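Long-range contact in photosystem II assembly protein Ycf48 (Thermosynechococcus elongatus, PDB 5OJP), which probably acts early in photosystem II assembly and in replacing photodamaged D1, and binds the C-terminal propeptide of D1 through its seven-bladed beta-propeller: residues E204-M209 with L217-N222. The protein carries 4 engineered substitutions. Sequence-based numbering, arbitrary orientation.
Sequences EELHNM and LWMIVN. Engineered in segment 204-209: Glu204 (natural residue Arg), Glu205 (natural residue Arg).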
loop_
_atom_site.group_PDB
_atom_site.type_symbol
_atom_site.label_atom_id
_atom_site.label_comp_id
_atom_site.label_asym_id
_atom_site.label_seq_id
_atom_site.Cartn_x
_atom_site.Cartn_y
_atom_site.Cartn_z
ATOM N N GLU A 204 20.177 -5.157 10.064
ATOM C CA GLU A 204 19.751 -5.656 8.768
ATOM C C GLU A 204 19.229 -4.511 7.900
ATOM O O GLU A 204 18.857 -3.442 8.394
ATOM C CB GLU A 204 18.629 -6.681 8.958
ATOM C CG GLU A 204 18.971 -8.037 9.616
ATOM C CD GLU A 204 19.637 -9.055 8.687
ATOM O OE1 GLU A 204 19.380 -9.015 7.462
ATOM O OE2 GLU A 204 20.377 -9.930 9.193
ATOM N N GLU A 205 19.203 -4.746 6.598
ATOM C CA GLU A 205 18.715 -3.756 5.652
ATOM C C GLU A 205 17.188 -3.756 5.652
ATOM O O GLU A 205 16.552 -4.793 5.395
ATOM C CB GLU A 205 19.256 -4.041 4.252
ATOM C CG GLU A 205 18.705 -3.113 3.146
ATOM C CD GLU A 205 19.420 -3.240 1.781
ATOM O OE1 GLU A 205 20.456 -3.956 1.682
ATOM O OE2 GLU A 205 18.981 -2.580 0.808
ATOM N N LEU A 206 16.601 -2.598 5.945
ATOM C CA LEU A 206 15.149 -2.483 5.951
ATOM C C LEU A 206 14.582 -2.499 4.533
ATOM O O LEU A 206 15.072 -1.800 3.654
ATOM C CB LEU A 206 14.749 -1.173 6.627
ATOM C CG LEU A 206 15.073 -1.131 8.112
ATOM C CD1 LEU A 206 14.899 0.285 8.648
ATOM C CD2 LEU A 206 14.142 -2.090 8.843
ATOM N N HIS A 207 13.509 -3.253 4.310
ATOM C CA HIS A 207 12.807 -3.139 3.041
ATOM C C HIS A 207 11.446 -2.434 3.108
ATOM O O HIS A 207 11.138 -1.609 2.255
ATOM C CB HIS A 207 12.614 -4.514 2.433
ATOM C CG HIS A 207 11.934 -4.459 1.110
ATOM N ND1 HIS A 207 12.525 -3.893 -0.001
ATOM C CD2 HIS A 207 10.711 -4.892 0.711
ATOM C CE1 HIS A 207 11.690 -3.974 -1.026
ATOM N NE2 HIS A 207 10.585 -4.578 -0.620
ATOM N N ASN A 208 10.589 -2.763 4.064
ATOM C CA ASN A 208 9.250 -2.238 4.136
ATOM C C ASN A 208 8.833 -2.269 5.587
ATOM O O ASN A 208 9.267 -3.139 6.343
ATOM C CB ASN A 208 8.274 -3.099 3.285
ATOM C CG ASN A 208 6.982 -2.404 2.929
ATOM O OD1 ASN A 208 6.736 -1.287 3.345
ATOM N ND2 ASN A 208 6.155 -3.060 2.059
ATOM N N MET A 209 7.926 -1.356 5.947
ATOM C CA MET A 209 7.411 -1.226 7.298
ATOM C C MET A 209 5.975 -0.722 7.275
ATOM O O MET A 209 5.561 -0.017 6.353
ATOM C CB MET A 209 8.240 -0.242 8.147
ATOM C CG MET A 209 9.577 -0.787 8.492
ATOM S SD MET A 209 10.551 0.314 9.544
ATOM C CE MET A 209 9.536 0.125 11.028
ATOM N N LEU A 217 4.391 -1.742 15.208
ATOM C CA LEU A 217 5.022 -1.657 13.899
ATOM C C LEU A 217 5.502 -3.059 13.484
ATOM O O LEU A 217 5.846 -3.908 14.316
ATOM C CB LEU A 217 6.220 -0.684 13.913
ATOM C CG LEU A 217 5.961 0.841 14.094
ATOM C CD1 LEU A 217 7.269 1.600 14.400
ATOM C CD2 LEU A 217 5.484 1.326 12.787
ATOM N N TRP A 218 5.516 -3.285 12.170
ATOM C CA TRP A 218 6.143 -4.440 11.582
ATOM C C TRP A 218 7.206 -4.006 10.557
ATOM O O TRP A 218 7.135 -2.941 9.955
ATOM C CB TRP A 218 5.064 -5.340 10.931
ATOM C CG TRP A 218 4.236 -4.731 9.783
ATOM C CD1 TRP A 218 2.995 -4.220 9.849
ATOM C CD2 TRP A 218 4.679 -4.527 8.432
ATOM N NE1 TRP A 218 2.589 -3.818 8.618
ATOM C CE2 TRP A 218 3.606 -4.003 7.724
ATOM C CE3 TRP A 218 5.897 -4.815 7.736
ATOM C CZ2 TRP A 218 3.695 -3.648 6.357
ATOM C CZ3 TRP A 218 5.974 -4.509 6.405
ATOM C CH2 TRP A 218 4.889 -3.917 5.718
ATOM N N MET A 219 8.205 -4.841 10.368
ATOM C CA MET A 219 9.212 -4.599 9.354
ATOM C C MET A 219 9.540 -5.908 8.666
ATOM O O MET A 219 9.548 -6.993 9.282
ATOM C CB MET A 219 10.551 -3.998 9.885
ATOM C CG MET A 219 11.268 -4.860 10.909
ATOM S SD MET A 219 12.957 -4.309 11.328
ATOM C CE MET A 219 12.639 -2.803 12.166
ATOM N N ILE A 220 9.812 -5.745 7.375
ATOM C CA ILE A 220 10.427 -6.728 6.518
ATOM C C ILE A 220 11.851 -6.254 6.299
ATOM O O ILE A 220 12.074 -5.121 5.861
ATOM C CB ILE A 220 9.667 -6.845 5.187
ATOM C CG1 ILE A 220 8.237 -7.377 5.433
ATOM C CG2 ILE A 220 10.514 -7.738 4.190
ATOM C CD1 ILE A 220 7.271 -7.214 4.161
ATOM N N VAL A 221 12.812 -7.125 6.568
ATOM C CA VAL A 221 14.192 -6.804 6.259
ATOM C C VAL A 221 14.677 -7.790 5.208
ATOM O O VAL A 221 14.116 -8.875 5.016
ATOM C CB VAL A 221 15.097 -6.871 7.492
ATOM C CG1 VAL A 221 14.612 -5.884 8.571
ATOM C CG2 VAL A 221 15.165 -8.293 7.988
ATOM N N ASN A 222 15.737 -7.401 4.519
ATOM C CA ASN A 222 16.161 -8.243 3.424
ATOM C C ASN A 222 16.728 -9.558 3.961
ATOM O O ASN A 222 17.238 -9.641 5.085
ATOM C CB ASN A 222 17.096 -7.464 2.498
ATOM C CG ASN A 222 16.343 -6.309 1.767
ATOM O OD1 ASN A 222 15.116 -6.367 1.547
ATOM N ND2 ASN A 222 17.092 -5.299 1.337
#
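Leu206 to Met209 pairs antiparallel with Leu217 to Val221 as the first two strands of one blade of the seven-bladed beta-propeller, a hairpin interrupted by a classic beta bulge at His207 and Asn208, which both face Ile220. Ile220 O takes the N-H of His207 at 2.8 Å and, weakly, that of Asn208, while Ile220 N returns an almost straight bond to Asn208 O (2.9 Å, 173° at the hydrogen). On the N-terminal side of the bulge, Asn222 N donates to Glu205 O at 2.9 Å, extending the pairing beyond the regular strands.

One face of the hairpin is apolar. Met209 and Met219 run side by side, pointing the same way, with Met209 CG 3.6 Å from Met219 CB; Met219 SD lies 3.5 Å from Leu206 CD2, and a bend at chi3 brings Met219 CE, too, near this methyl. Val178 of the neighbouring blade touches Leu206 and Met209, and Trp237, from a loop, touches both methionines. On the face bearing Asn208 and Ile220, Trp218 has CG between its backbone N and carbonyl carbon (chi1 61°), which swings the indole across the partner strand: one ring face lies over the backbone of Met209, its CZ3 3.7 Å from Met209 CA. The Asn208 amide stands steeply to this ring, 69° between planes, with ND2 at the ring edge and donating to Leu252 O of the next blade.

At the open end, the engineered Glu205 lies against the Asn222 amide without a hydrogen bond, its carboxylate instead bridged to Arg165 of the preceding blade. The chemistry is thus divided: sulfur and hydrocarbon fill one face, whereas buried Asn208 ties the hairpin to the following blade, and the pairing with Arg165 is a feature of the substituted Glu205, part of the altered Arg-rich patch.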